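Local coordinates for GTP-binding protein (Thermus thermophilus, PDB 2DBY) that binds guanine nucleotide as a member of the OBG GTPase family and probably works as a ribosome-associated ATPase, at residues E165-L170 and A190-E195; L79-H84 and E132-L137; N30-T35 and P68-F73; L137-T142 and P197-K202. One frame throughout, in Å; residues are numbered along the deposited sequence.

Contact 1 of 4, residues E165-L170 and A190-E195; sequences EAAEGL and ARFLKE
Everything that passes between 165-170 and 190-195 is apolar; no hydrogen bond joins them. The two short helical segments run almost perpendicular, 86° between their directions, with axes 9.3 Å apart at the closest, and the small residues Ala166 and Ala167 face the large ring of Phe192 across this gap. Phe192 does most of the work. Its CG is anti to the backbone N (chi1 175°), which carries the ring out toward helix 161-175. The plain apolar contacts begin at its root, where Ala166 CB meets Phe192 CB at 3.9 Å. Further out, Leu170 CD1 comes obliquely onto the ring at Phe192 CD2, 3.6 Å away, and the same methyl looks across to Leu193 CD2 at 4.4 Å. This is packing within the helical arm that stands out from the G domain: helices 124-156 and 161-175 form its hairpin, part of which is predicted coiled coil, and helix 187-195 lies against them, Phe192 also touching Leu143 and Leu150 of helix 124-156. One contact is of CH-pi type, Ala167 CB sitting off-centre 4.3 Å from the Phe192 ring centroid. Charged pairs lie outside this apolar patch, Glu195 bridging to Arg146 and Arg160, and Glu168 to Arg151.

Contact 2 of 4, residues L79-H84 and E132-L137; sequences LVKGAH and ETELLL
Glu134 reaches out from helix 124-156 and bends at chi2 (-48°), so that its carboxylate ends up between the backbone of the 79-84 loop and the imidazole of His84. The ring presents its edge: His84 NE2 donates to Glu134 OE2 over 2.7 Å, with the oxygen near the ring plane and receiving the proton on its syn lone pair. Ring and carboxylate are not coplanar but turned 53° apart. The same oxygen takes a second, weak bond from Gly82 N at 3.3 Å, nearly straight at 167°, so one atom ties together two points of the loop. Such a carboxylate would probably favour a protonated His84. Leu137, one turn further along the helix, lays CD1 over a face of the imidazole, 3.8 Å from its centroid, and so probably limits how the ring can tilt. Nearer the root of Glu134, Val80 CG1 lies 3.8 Å from Glu134 CG, while Lys81 crosses at about a right angle with its chain extended. An alanine in place of Glu134 would remove both bonds and would probably leave His84 and the Gly82 amide less firmly placed against the helix. The loop directly follows the DxxG (G3) motif, in the position of switch II in P-loop GTPases; Val80 lies about 11 Å from the bound GDP, measured from its side chain.

Contact 3 of 4, residues N30-T35 and P68-F73; sequences NYPFAT and PTHVEF. With FMT (formic acid), chain E.
Strand 66-75 of the central sheet of the G domain faces here the loop that joins helix 14-25 to strand 40-44, the position of the first switch region in GTPases of the Ras-like fold. Pro68 opens the segment with a water bridge: one water lies 2.9 Å from Pro68 O and 2.8 Å from Asn30 OD1. Thr69 turns away from the loop, and its hydroxyl is hydrogen-bonded to Thr299. His70 then points toward the loop, CG held in the crowded position between the backbone N and the carbonyl carbon (chi1 54°). Its ND1 donates to O1 of a bound formic acid molecule, probably left from the crystallisation liquor, at 2.8 Å and almost straight (173°). That oxygen also receives a weak bond from Asn30 N, so the small molecule spans loop and strand. On the far part of the ring, His70 CE1 comes within 3.1 Å of Asn30 O, and His70 NE2 meets Pro32 CG tip to tip at 3.4 Å. Val71 and Phe73 belong to the other side of the strand, packing on Tyr279 and Leu274 of helix 270-281. Glu72, between them, returns to the loop with an extended chain that slides past the Pro32 ring in the opposite direction, Glu72 OE1 reaching 3.2 Å from Pro32 CB. Ala34 CB flanks the other carboxylate oxygen. The loop holds its own shape at this point through Pro32 O, which accepts from both Thr35 N and Thr35 OG1, the hydroxyl lying 2.8 Å away, nearly along the C=O axis.

Contact 4 of 4, residues L137-T142 and P197-K202; sequences LADLAT and PLLTAK
The tight part of this contact is one buried carboxylate. Asp139, with its CG anti to the carbonyl carbon (chi1 -82°), projects from helix 124-156 into the start of the short 3-10 turn 199-201 and is gripped there by three bonds. Leu199 N donates to Asp139 OD1 at 2.8 Å, and Thr200 N to Asp139 OD2 at 2.7 Å; each amide uses the syn lone pair of its oxygen. Thr200 OG1 adds a third bond, 2.6 Å to Asp139 OD2 on the anti lone pair, and itself accepts from Ala180 N. With both oxygens held, the carboxylate is fixed in its rotation, and so many donors would probably keep it ionised. The flanks are looser and involve partly exposed residues of the helix. On one of them Thr142 CG2 slides past Leu198 CD2 at 3.8 Å; on the other Ala138 CB touches Leu199 CD1 at 3.9 Å, where Leu199 goes on to pack against Leu94 and Ile97 of helix 91-98. An alanine at Asp139 would strip the two amides and the Thr200 hydroxyl of their acceptor, and would probably loosen the turn from the helix. One carboxylate bound to two successive amides at the beginning of a 3-10 turn here fastens the long helix to the loop by which the chain returns from the helical arm to strand 204-209, in the central sheet of the G domain.

In the fold
Three of the contacts follow one another along the helical arm. Contact 4 is the middle one, its centre about 11 Å from those of contacts 1 and 2, which are themselves about 22 Å apart. Contacts 2 and 4 both use helix 124-156 and share Leu137, while contacts 1 and 4 touch through Leu193, packed on Leu198 and Ala201. Contact 3 stands apart at the central sheet, about 27 to 31 Å from the others between centres. Along the chain contact 3 closes first, then contact 2, and contact 1 is nested inside the loop closed by contact 4. Packing is thus continuous from the arm's interior to a nucleotide-side loop of the G domain.

Contact 1 of 4, residues E165-L170 and A190-E195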
loop_
_atom_site.group_PDB
_atom_site.type_symbol
_atom_site.label_atom_id
_atom_site.label_comp_id
_atom_site.label_asym_id
_atom_site.label_seq_id
_atom_site.Cartn_x
_atom_site.Cartn_y
_atom_site.Cartn_z
ATOM N N GLU A 165 -20.139 15.062 15.232
ATOM C CA GLU A 165 -20.308 13.980 16.207
ATOM C C GLU A 165 -19.209 12.922 16.083
ATOM O O GLU A 165 -18.742 12.362 17.087
ATOM C CB GLU A 165 -21.694 13.367 16.075
ATOM C CG GLU A 165 -22.818 14.424 16.284
ATOM C CD GLU A 165 -22.574 15.298 17.506
ATOM O OE1 GLU A 165 -22.026 16.418 17.349
ATOM O OE2 GLU A 165 -22.902 14.865 18.637
ATOM N N ALA A 166 -18.765 12.681 14.855
ATOM C CA ALA A 166 -17.662 11.735 14.646
ATOM C C ALA A 166 -16.400 12.316 15.299
ATOM O O ALA A 166 -15.633 11.614 15.971
ATOM C CB ALA A 166 -17.435 11.534 13.151
ATOM N N ALA A 167 -16.169 13.604 15.071
ATOM C CA ALA A 167 -15.003 14.276 15.645
ATOM C C ALA A 167 -15.030 14.205 17.186
ATOM O O ALA A 167 -13.983 14.005 17.817
ATOM C CB ALA A 167 -14.952 15.744 15.169
ATOM N N GLU A 168 -16.213 14.357 17.788
ATOM C CA GLU A 168 -16.333 14.289 19.262
ATOM C C GLU A 168 -15.845 12.923 19.742
ATOM O O GLU A 168 -15.140 12.820 20.749
ATOM C CB GLU A 168 -17.809 14.441 19.707
ATOM C CG GLU A 168 -18.528 15.769 19.408
ATOM C CD GLU A 168 -18.167 16.888 20.366
ATOM O OE1 GLU A 168 -18.838 17.952 20.309
ATOM O OE2 GLU A 168 -17.217 16.717 21.166
ATOM N N GLY A 169 -16.231 11.873 19.012
ATOM C CA GLY A 169 -15.852 10.517 19.401
ATOM C C GLY A 169 -14.371 10.278 19.224
ATOM O O GLY A 169 -13.719 9.721 20.098
ATOM N N LEU A 170 -13.839 10.699 18.087
ATOM C CA LEU A 170 -12.410 10.543 17.818
ATOM C C LEU A 170 -11.606 11.302 18.855
ATOM O O LEU A 170 -10.559 10.849 19.273
ATOM C CB LEU A 170 -12.091 11.052 16.399
ATOM C CG LEU A 170 -12.563 10.077 15.299
ATOM C CD1 LEU A 170 -12.700 10.781 13.969
ATOM C CD2 LEU A 170 -11.576 8.911 15.214
ATOM N N ALA A 190 -16.497 7.872 8.750
ATOM C CA ALA A 190 -15.963 7.792 7.399
ATOM C C ALA A 190 -16.032 9.147 6.688
ATOM O O ALA A 190 -15.091 9.535 5.995
ATOM C CB ALA A 190 -16.718 6.742 6.607
ATOM N N ARG A 191 -17.144 9.867 6.849
ATOM C CA ARG A 191 -17.274 11.173 6.191
ATOM C C ARG A 191 -16.275 12.164 6.781
ATOM O O ARG A 191 -15.668 12.961 6.074
ATOM C CB ARG A 191 -18.690 11.731 6.365
ATOM C CG ARG A 191 -19.744 10.971 5.589
ATOM C CD ARG A 191 -21.110 11.605 5.810
ATOM N NE ARG A 191 -21.119 13.017 5.433
ATOM C CZ ARG A 191 -22.100 13.863 5.743
ATOM N NH1 ARG A 191 -23.142 13.436 6.435
ATOM N NH2 ARG A 191 -22.047 15.130 5.359
ATOM N N PHE A 192 -16.099 12.107 8.089
ATOM C CA PHE A 192 -15.161 13.015 8.715
ATOM C C PHE A 192 -13.720 12.762 8.233
ATOM O O PHE A 192 -12.994 13.700 7.884
ATOM C CB PHE A 192 -15.210 12.869 10.243
ATOM C CG PHE A 192 -14.168 13.692 10.943
ATOM C CD1 PHE A 192 -14.372 15.058 11.145
ATOM C CD2 PHE A 192 -12.943 13.134 11.299
ATOM C CE1 PHE A 192 -13.377 15.858 11.683
ATOM C CE2 PHE A 192 -11.937 13.923 11.839
ATOM C CZ PHE A 192 -12.153 15.295 12.031
ATOM N N LEU A 193 -13.306 11.494 8.210
ATOM C CA LEU A 193 -11.924 11.190 7.833
ATOM C C LEU A 193 -11.614 11.441 6.360
ATOM O O LEU A 193 -10.460 11.662 5.996
ATOM C CB LEU A 193 -11.572 9.744 8.225
ATOM C CG LEU A 193 -11.448 9.475 9.736
ATOM C CD1 LEU A 193 -11.215 7.992 10.001
ATOM C CD2 LEU A 193 -10.283 10.318 10.295
ATOM N N LYS A 194 -12.642 11.421 5.520
ATOM C CA LYS A 194 -12.447 11.697 4.104
ATOM C C LYS A 194 -12.119 13.186 3.986
ATOM O O LYS A 194 -11.223 13.579 3.246
ATOM C CB LYS A 194 -13.718 11.386 3.312
ATOM C CG LYS A 194 -13.560 11.554 1.801
ATOM C CD LYS A 194 -14.892 11.328 1.080
ATOM C CE LYS A 194 -14.798 11.686 -0.404
ATOM N NZ LYS A 194 -16.151 11.803 -1.036
ATOM N N GLU A 195 -12.830 14.008 4.751
ATOM C CA GLU A 195 -12.607 15.447 4.729
ATOM C C GLU A 195 -11.349 15.860 5.493
ATOM O O GLU A 195 -10.637 16.777 5.071
ATOM C CB GLU A 195 -13.816 16.183 5.322
ATOM C CG GLU A 195 -13.563 17.661 5.585
ATOM C CD GLU A 195 -14.843 18.445 5.860
ATOM O OE1 GLU A 195 -15.782 18.346 5.038
ATOM O OE2 GLU A 195 -14.901 19.162 6.887
#

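Contact 2 of 4, residues L79-H84 and E132-L137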
loop_
_atom_site.group_PDB
_atom_site.type_symbol
_atom_site.label_atom_id
_atom_site.label_comp_id
_atom_site.label_asym_id
_atom_site.label_seq_id
_atom_site.Cartn_x
_atom_site.Cartn_y
_atom_site.Cartn_z
ATOM N N LEU A 79 13.353 14.893 11.425
ATOM C CA LEU A 79 13.552 14.647 12.851
ATOM C C LEU A 79 12.108 14.421 13.337
ATOM O O LEU A 79 11.192 15.141 12.905
ATOM C CB LEU A 79 14.181 15.885 13.526
ATOM C CG LEU A 79 14.265 15.966 15.073
ATOM C CD1 LEU A 79 15.516 16.756 15.515
ATOM C CD2 LEU A 79 12.987 16.629 15.638
ATOM N N VAL A 80 11.903 13.431 14.207
ATOM C CA VAL A 80 10.553 13.100 14.682
ATOM C C VAL A 80 10.064 13.833 15.945
ATOM O O VAL A 80 9.026 14.522 15.912
ATOM C CB VAL A 80 10.422 11.575 14.957
ATOM C CG1 VAL A 80 8.994 11.235 15.383
ATOM C CG2 VAL A 80 10.785 10.782 13.700
ATOM N N LYS A 81 10.797 13.684 17.046
ATOM C CA LYS A 81 10.364 14.275 18.294
ATOM C C LYS A 81 10.720 15.717 18.497
ATOM O O LYS A 81 11.875 16.042 18.767
ATOM C CB LYS A 81 10.877 13.474 19.497
ATOM C CG LYS A 81 10.228 13.929 20.803
ATOM C CD LYS A 81 10.740 13.177 22.012
ATOM C CE LYS A 81 10.175 13.825 23.292
ATOM N NZ LYS A 81 10.947 13.489 24.523
ATOM N N GLY A 82 9.698 16.569 18.444
ATOM C CA GLY A 82 9.918 17.991 18.626
ATOM C C GLY A 82 9.704 18.457 20.065
ATOM O O GLY A 82 9.318 17.690 20.951
ATOM N N ALA A 83 9.968 19.734 20.301
ATOM C CA ALA A 83 9.804 20.321 21.629
ATOM C C ALA A 83 8.383 20.878 21.831
ATOM O O ALA A 83 7.949 21.136 22.971
ATOM C CB ALA A 83 10.850 21.451 21.825
ATOM N N HIS A 84 7.674 21.087 20.728
ATOM C CA HIS A 84 6.310 21.646 20.762
ATOM C C HIS A 84 6.288 23.036 21.401
ATOM O O HIS A 84 5.301 23.441 22.032
ATOM C CB HIS A 84 5.369 20.678 21.504
ATOM C CG HIS A 84 5.233 19.360 20.807
ATOM N ND1 HIS A 84 4.362 19.170 19.754
ATOM C CD2 HIS A 84 5.992 18.239 20.875
ATOM C CE1 HIS A 84 4.603 17.996 19.196
ATOM N NE2 HIS A 84 5.588 17.414 19.853
ATOM N N GLU A 132 4.285 7.458 17.176
ATOM C CA GLU A 132 2.841 7.510 17.369
ATOM C C GLU A 132 2.472 8.709 18.232
ATOM O O GLU A 132 1.489 9.388 17.961
ATOM C CB GLU A 132 2.364 6.199 17.988
ATOM C CG GLU A 132 0.884 6.106 18.337
ATOM C CD GLU A 132 -0.058 6.230 17.159
ATOM O OE1 GLU A 132 0.317 5.872 16.017
ATOM O OE2 GLU A 132 -1.209 6.668 17.395
ATOM N N THR A 133 3.257 8.975 19.267
ATOM C CA THR A 133 2.976 10.131 20.129
ATOM C C THR A 133 2.987 11.448 19.330
ATOM O O THR A 133 2.082 12.273 19.475
ATOM C CB THR A 133 3.963 10.143 21.299
ATOM O OG1 THR A 133 3.556 9.101 22.206
ATOM C CG2 THR A 133 3.968 11.495 22.029
ATOM N N GLU A 134 3.976 11.641 18.454
ATOM C CA GLU A 134 4.009 12.859 17.646
ATOM C C GLU A 134 2.797 12.937 16.691
ATOM O O GLU A 134 2.225 14.013 16.456
ATOM C CB GLU A 134 5.308 12.935 16.824
ATOM C CG GLU A 134 6.605 13.067 17.671
ATOM C CD GLU A 134 6.525 14.150 18.748
ATOM O OE1 GLU A 134 6.404 13.787 19.942
ATOM O OE2 GLU A 134 6.580 15.353 18.405
ATOM N N LEU A 135 2.392 11.801 16.127
ATOM C CA LEU A 135 1.234 11.833 15.214
ATOM C C LEU A 135 -0.061 12.156 15.982
ATOM O O LEU A 135 -0.939 12.872 15.481
ATOM C CB LEU A 135 1.063 10.490 14.495
ATOM C CG LEU A 135 2.272 9.998 13.682
ATOM C CD1 LEU A 135 1.860 8.746 12.901
ATOM C CD2 LEU A 135 2.724 11.081 12.714
ATOM N N LEU A 136 -0.157 11.617 17.192
ATOM C CA LEU A 136 -1.321 11.850 18.037
ATOM C C LEU A 136 -1.408 13.323 18.402
ATOM O O LEU A 136 -2.480 13.898 18.334
ATOM C CB LEU A 136 -1.236 11.017 19.323
ATOM C CG LEU A 136 -1.616 9.546 19.237
ATOM C CD1 LEU A 136 -1.063 8.816 20.449
ATOM C CD2 LEU A 136 -3.142 9.411 19.178
ATOM N N LEU A 137 -0.282 13.938 18.773
ATOM C CA LEU A 137 -0.287 15.344 19.150
ATOM C C LEU A 137 -0.757 16.205 17.988
ATOM O O LEU A 137 -1.522 17.160 18.174
ATOM C CB LEU A 137 1.115 15.780 19.613
ATOM C CG LEU A 137 1.507 15.201 20.980
ATOM C CD1 LEU A 137 2.986 15.511 21.262
ATOM C CD2 LEU A 137 0.636 15.801 22.057
#

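Contact 3 of 4, residues N30-T35 and P68-F73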
loop_
_atom_site.group_PDB
_atom_site.type_symbol
_atom_site.label_atom_id
_atom_site.label_comp_id
_atom_site.label_asym_id
_atom_site.label_seq_id
_atom_site.Cartn_x
_atom_site.Cartn_y
_atom_site.Cartn_z
ATOM N N ASN A 30 7.594 1.069 -15.503
ATOM C CA ASN A 30 6.936 2.367 -15.650
ATOM C C ASN A 30 7.096 3.105 -14.343
ATOM O O ASN A 30 6.894 2.529 -13.268
ATOM C CB ASN A 30 5.450 2.197 -15.940
ATOM C CG ASN A 30 5.198 1.509 -17.258
ATOM O OD1 ASN A 30 4.926 0.299 -17.315
ATOM N ND2 ASN A 30 5.310 2.268 -18.334
ATOM N N TYR A 31 7.444 4.380 -14.440
ATOM C CA TYR A 31 7.657 5.180 -13.257
ATOM C C TYR A 31 6.633 6.260 -13.026
ATOM O O TYR A 31 6.355 7.062 -13.918
ATOM C CB TYR A 31 9.014 5.871 -13.317
ATOM C CG TYR A 31 10.200 4.934 -13.284
ATOM C CD1 TYR A 31 10.852 4.545 -14.463
ATOM C CD2 TYR A 31 10.655 4.423 -12.073
ATOM C CE1 TYR A 31 11.952 3.658 -14.422
ATOM C CE2 TYR A 31 11.729 3.538 -12.021
ATOM C CZ TYR A 31 12.372 3.166 -13.184
ATOM O OH TYR A 31 13.453 2.326 -13.074
ATOM N N PRO A 32 6.069 6.304 -11.811
ATOM C CA PRO A 32 5.080 7.324 -11.443
ATOM C C PRO A 32 5.918 8.607 -11.429
ATOM O O PRO A 32 7.101 8.586 -11.039
ATOM C CB PRO A 32 4.666 6.918 -10.025
ATOM C CG PRO A 32 4.939 5.421 -9.978
ATOM C CD PRO A 32 6.260 5.326 -10.722
ATOM N N PHE A 33 5.328 9.729 -11.831
ATOM C CA PHE A 33 6.082 10.983 -11.876
ATOM C C PHE A 33 6.700 11.342 -10.524
ATOM O O PHE A 33 7.778 11.928 -10.464
ATOM C CB PHE A 33 5.167 12.124 -12.334
ATOM C CG PHE A 33 5.914 13.345 -12.800
ATOM C CD1 PHE A 33 5.695 14.582 -12.209
ATOM C CD2 PHE A 33 6.808 13.258 -13.865
ATOM C CE1 PHE A 33 6.354 15.722 -12.678
ATOM C CE2 PHE A 33 7.471 14.397 -14.339
ATOM C CZ PHE A 33 7.242 15.621 -13.746
ATOM N N ALA A 34 6.018 10.998 -9.438
ATOM C CA ALA A 34 6.538 11.299 -8.106
ATOM C C ALA A 34 7.929 10.741 -7.851
ATOM O O ALA A 34 8.608 11.229 -6.958
ATOM C CB ALA A 34 5.585 10.768 -7.030
ATOM N N THR A 35 8.355 9.727 -8.611
ATOM C CA THR A 35 9.665 9.144 -8.364
ATOM C C THR A 35 10.838 10.052 -8.755
ATOM O O THR A 35 11.995 9.693 -8.574
ATOM C CB THR A 35 9.841 7.739 -9.030
ATOM O OG1 THR A 35 9.730 7.857 -10.452
ATOM C CG2 THR A 35 8.798 6.746 -8.495
ATOM N N PRO A 68 4.543 -5.874 -15.243
ATOM C CA PRO A 68 3.895 -5.920 -13.928
ATOM C C PRO A 68 3.554 -4.534 -13.422
ATOM O O PRO A 68 3.967 -3.520 -13.999
ATOM C CB PRO A 68 4.951 -6.570 -13.040
ATOM C CG PRO A 68 6.236 -5.983 -13.608
ATOM C CD PRO A 68 6.011 -5.994 -15.127
ATOM N N THR A 69 2.780 -4.503 -12.348
ATOM C CA THR A 69 2.478 -3.230 -11.696
ATOM C C THR A 69 3.520 -3.082 -10.565
ATOM O O THR A 69 4.531 -3.797 -10.550
ATOM C CB THR A 69 1.011 -3.166 -11.184
ATOM O OG1 THR A 69 0.761 -1.862 -10.641
ATOM C CG2 THR A 69 0.727 -4.232 -10.107
ATOM N N HIS A 70 3.289 -2.173 -9.623
ATOM C CA HIS A 70 4.258 -1.919 -8.568
ATOM C C HIS A 70 3.604 -1.210 -7.384
ATOM O O HIS A 70 2.427 -0.831 -7.447
ATOM C CB HIS A 70 5.366 -1.022 -9.136
ATOM C CG HIS A 70 4.856 0.246 -9.758
ATOM N ND1 HIS A 70 5.177 0.632 -11.042
ATOM C CD2 HIS A 70 4.046 1.215 -9.269
ATOM C CE1 HIS A 70 4.583 1.782 -11.319
ATOM N NE2 HIS A 70 3.890 2.157 -10.260
ATOM N N VAL A 71 4.382 -1.047 -6.309
ATOM C CA VAL A 71 3.935 -0.354 -5.102
ATOM C C VAL A 71 4.990 0.710 -4.798
ATOM O O VAL A 71 6.186 0.405 -4.751
ATOM C CB VAL A 71 3.838 -1.307 -3.896
ATOM C CG1 VAL A 71 3.395 -0.512 -2.640
ATOM C CG2 VAL A 71 2.854 -2.413 -4.190
ATOM N N GLU A 72 4.540 1.942 -4.585
ATOM C CA GLU A 72 5.445 3.067 -4.321
ATOM C C GLU A 72 5.731 3.261 -2.826
ATOM O O GLU A 72 4.822 3.200 -2.010
ATOM C CB GLU A 72 4.815 4.335 -4.900
ATOM C CG GLU A 72 5.654 5.603 -4.782
ATOM C CD GLU A 72 5.043 6.745 -5.575
ATOM O OE1 GLU A 72 5.094 6.706 -6.814
ATOM O OE2 GLU A 72 4.503 7.675 -4.962
ATOM N N PHE A 73 7.004 3.505 -2.502
ATOM C CA PHE A 73 7.453 3.695 -1.128
ATOM C C PHE A 73 8.217 5.005 -1.046
ATOM O O PHE A 73 8.975 5.334 -1.968
ATOM C CB PHE A 73 8.386 2.553 -0.708
ATOM C CG PHE A 73 7.674 1.256 -0.457
ATOM C CD1 PHE A 73 7.535 0.308 -1.474
ATOM C CD2 PHE A 73 7.103 0.999 0.787
ATOM C CE1 PHE A 73 6.828 -0.880 -1.250
ATOM C CE2 PHE A 73 6.397 -0.182 1.024
ATOM C CZ PHE A 73 6.255 -1.123 0.008
HETATM C C FMT E . 6.881 -2.032 -12.506
HETATM O O1 FMT E . 6.649 -0.895 -12.837
HETATM O O2 FMT E . 7.799 -2.740 -13.163
HETATM O O HOH W 1 4.228 -0.729 -14.802
#

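Contact 4 of 4, residues L137-T142 and P197-K202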
loop_
_atom_site.group_PDB
_atom_site.type_symbol
_atom_site.label_atom_id
_atom_site.label_comp_id
_atom_site.label_asym_id
_atom_site.label_seq_id
_atom_site.Cartn_x
_atom_site.Cartn_y
_atom_site.Cartn_z
ATOM N N LEU A 137 -0.282 13.938 18.773
ATOM C CA LEU A 137 -0.287 15.344 19.150
ATOM C C LEU A 137 -0.757 16.205 17.988
ATOM O O LEU A 137 -1.522 17.160 18.174
ATOM C CB LEU A 137 1.115 15.780 19.613
ATOM C CG LEU A 137 1.507 15.201 20.980
ATOM C CD1 LEU A 137 2.986 15.511 21.262
ATOM C CD2 LEU A 137 0.636 15.801 22.057
ATOM N N ALA A 138 -0.313 15.883 16.777
ATOM C CA ALA A 138 -0.746 16.672 15.626
ATOM C C ALA A 138 -2.249 16.492 15.373
ATOM O O ALA A 138 -2.971 17.463 15.067
ATOM C CB ALA A 138 0.054 16.253 14.366
ATOM N N ASP A 139 -2.716 15.253 15.513
ATOM C CA ASP A 139 -4.127 14.933 15.270
ATOM C C ASP A 139 -5.046 15.572 16.308
ATOM O O ASP A 139 -6.174 15.971 15.966
ATOM C CB ASP A 139 -4.353 13.424 15.292
ATOM C CG ASP A 139 -3.992 12.754 13.965
ATOM O OD1 ASP A 139 -3.724 13.479 12.984
ATOM O OD2 ASP A 139 -4.005 11.505 13.905
ATOM N N LEU A 140 -4.577 15.652 17.552
ATOM C CA LEU A 140 -5.406 16.267 18.610
ATOM C C LEU A 140 -5.577 17.745 18.284
ATOM O O LEU A 140 -6.661 18.288 18.429
ATOM C CB LEU A 140 -4.771 16.067 19.998
ATOM C CG LEU A 140 -4.878 14.626 20.505
ATOM C CD1 LEU A 140 -3.951 14.395 21.721
ATOM C CD2 LEU A 140 -6.325 14.373 20.907
ATOM N N ALA A 141 -4.506 18.398 17.831
ATOM C CA ALA A 141 -4.598 19.803 17.448
ATOM C C ALA A 141 -5.555 19.969 16.258
ATOM O O ALA A 141 -6.351 20.905 16.187
ATOM C CB ALA A 141 -3.195 20.336 17.089
ATOM N N THR A 142 -5.469 19.057 15.290
ATOM C CA THR A 142 -6.366 19.120 14.146
ATOM C C THR A 142 -7.810 18.969 14.600
ATOM O O THR A 142 -8.693 19.699 14.143
ATOM C CB THR A 142 -6.058 17.996 13.154
ATOM O OG1 THR A 142 -4.784 18.249 12.591
ATOM C CG2 THR A 142 -7.121 17.924 12.033
ATOM N N PRO A 197 -8.198 13.889 6.838
ATOM C CA PRO A 197 -7.360 12.681 6.908
ATOM C C PRO A 197 -6.348 12.711 8.035
ATOM O O PRO A 197 -5.187 13.042 7.821
ATOM C CB PRO A 197 -6.682 12.630 5.521
ATOM C CG PRO A 197 -7.514 13.542 4.653
ATOM C CD PRO A 197 -7.925 14.654 5.607
ATOM N N LEU A 198 -6.790 12.342 9.235
ATOM C CA LEU A 198 -5.927 12.333 10.414
ATOM C C LEU A 198 -4.707 11.444 10.194
ATOM O O LEU A 198 -4.793 10.396 9.553
ATOM C CB LEU A 198 -6.689 11.830 11.645
ATOM C CG LEU A 198 -7.844 12.739 12.083
ATOM C CD1 LEU A 198 -8.499 12.129 13.338
ATOM C CD2 LEU A 198 -7.327 14.153 12.353
ATOM N N LEU A 199 -3.569 11.871 10.734
ATOM C CA LEU A 199 -2.345 11.102 10.559
ATOM C C LEU A 199 -2.445 9.691 11.143
ATOM O O LEU A 199 -1.932 8.724 10.548
ATOM C CB LEU A 199 -1.172 11.844 11.199
ATOM C CG LEU A 199 -0.994 13.274 10.670
ATOM C CD1 LEU A 199 0.295 13.816 11.273
ATOM C CD2 LEU A 199 -0.909 13.330 9.107
ATOM N N THR A 200 -3.096 9.566 12.297
ATOM C CA THR A 200 -3.231 8.264 12.941
ATOM C C THR A 200 -4.352 7.410 12.361
ATOM O O THR A 200 -4.588 6.298 12.839
ATOM C CB THR A 200 -3.428 8.370 14.483
ATOM O OG1 THR A 200 -4.618 9.107 14.760
ATOM C CG2 THR A 200 -2.233 9.075 15.125
ATOM N N ALA A 201 -5.022 7.926 11.333
ATOM C CA ALA A 201 -6.066 7.163 10.634
ATOM C C ALA A 201 -5.420 6.378 9.469
ATOM O O ALA A 201 -6.034 5.443 8.916
ATOM C CB ALA A 201 -7.177 8.114 10.099
ATOM N N LYS A 202 -4.198 6.749 9.083
ATOM C CA LYS A 202 -3.519 6.030 7.999
ATOM C C LYS A 202 -3.161 4.606 8.447
ATOM O O LYS A 202 -2.731 4.381 9.591
ATOM C CB LYS A 202 -2.225 6.770 7.573
ATOM C CG LYS A 202 -2.459 8.228 7.138
ATOM C CD LYS A 202 -1.136 8.972 6.889
ATOM C CE LYS A 202 -1.368 10.461 6.603
ATOM N NZ LYS A 202 -1.951 10.709 5.249
#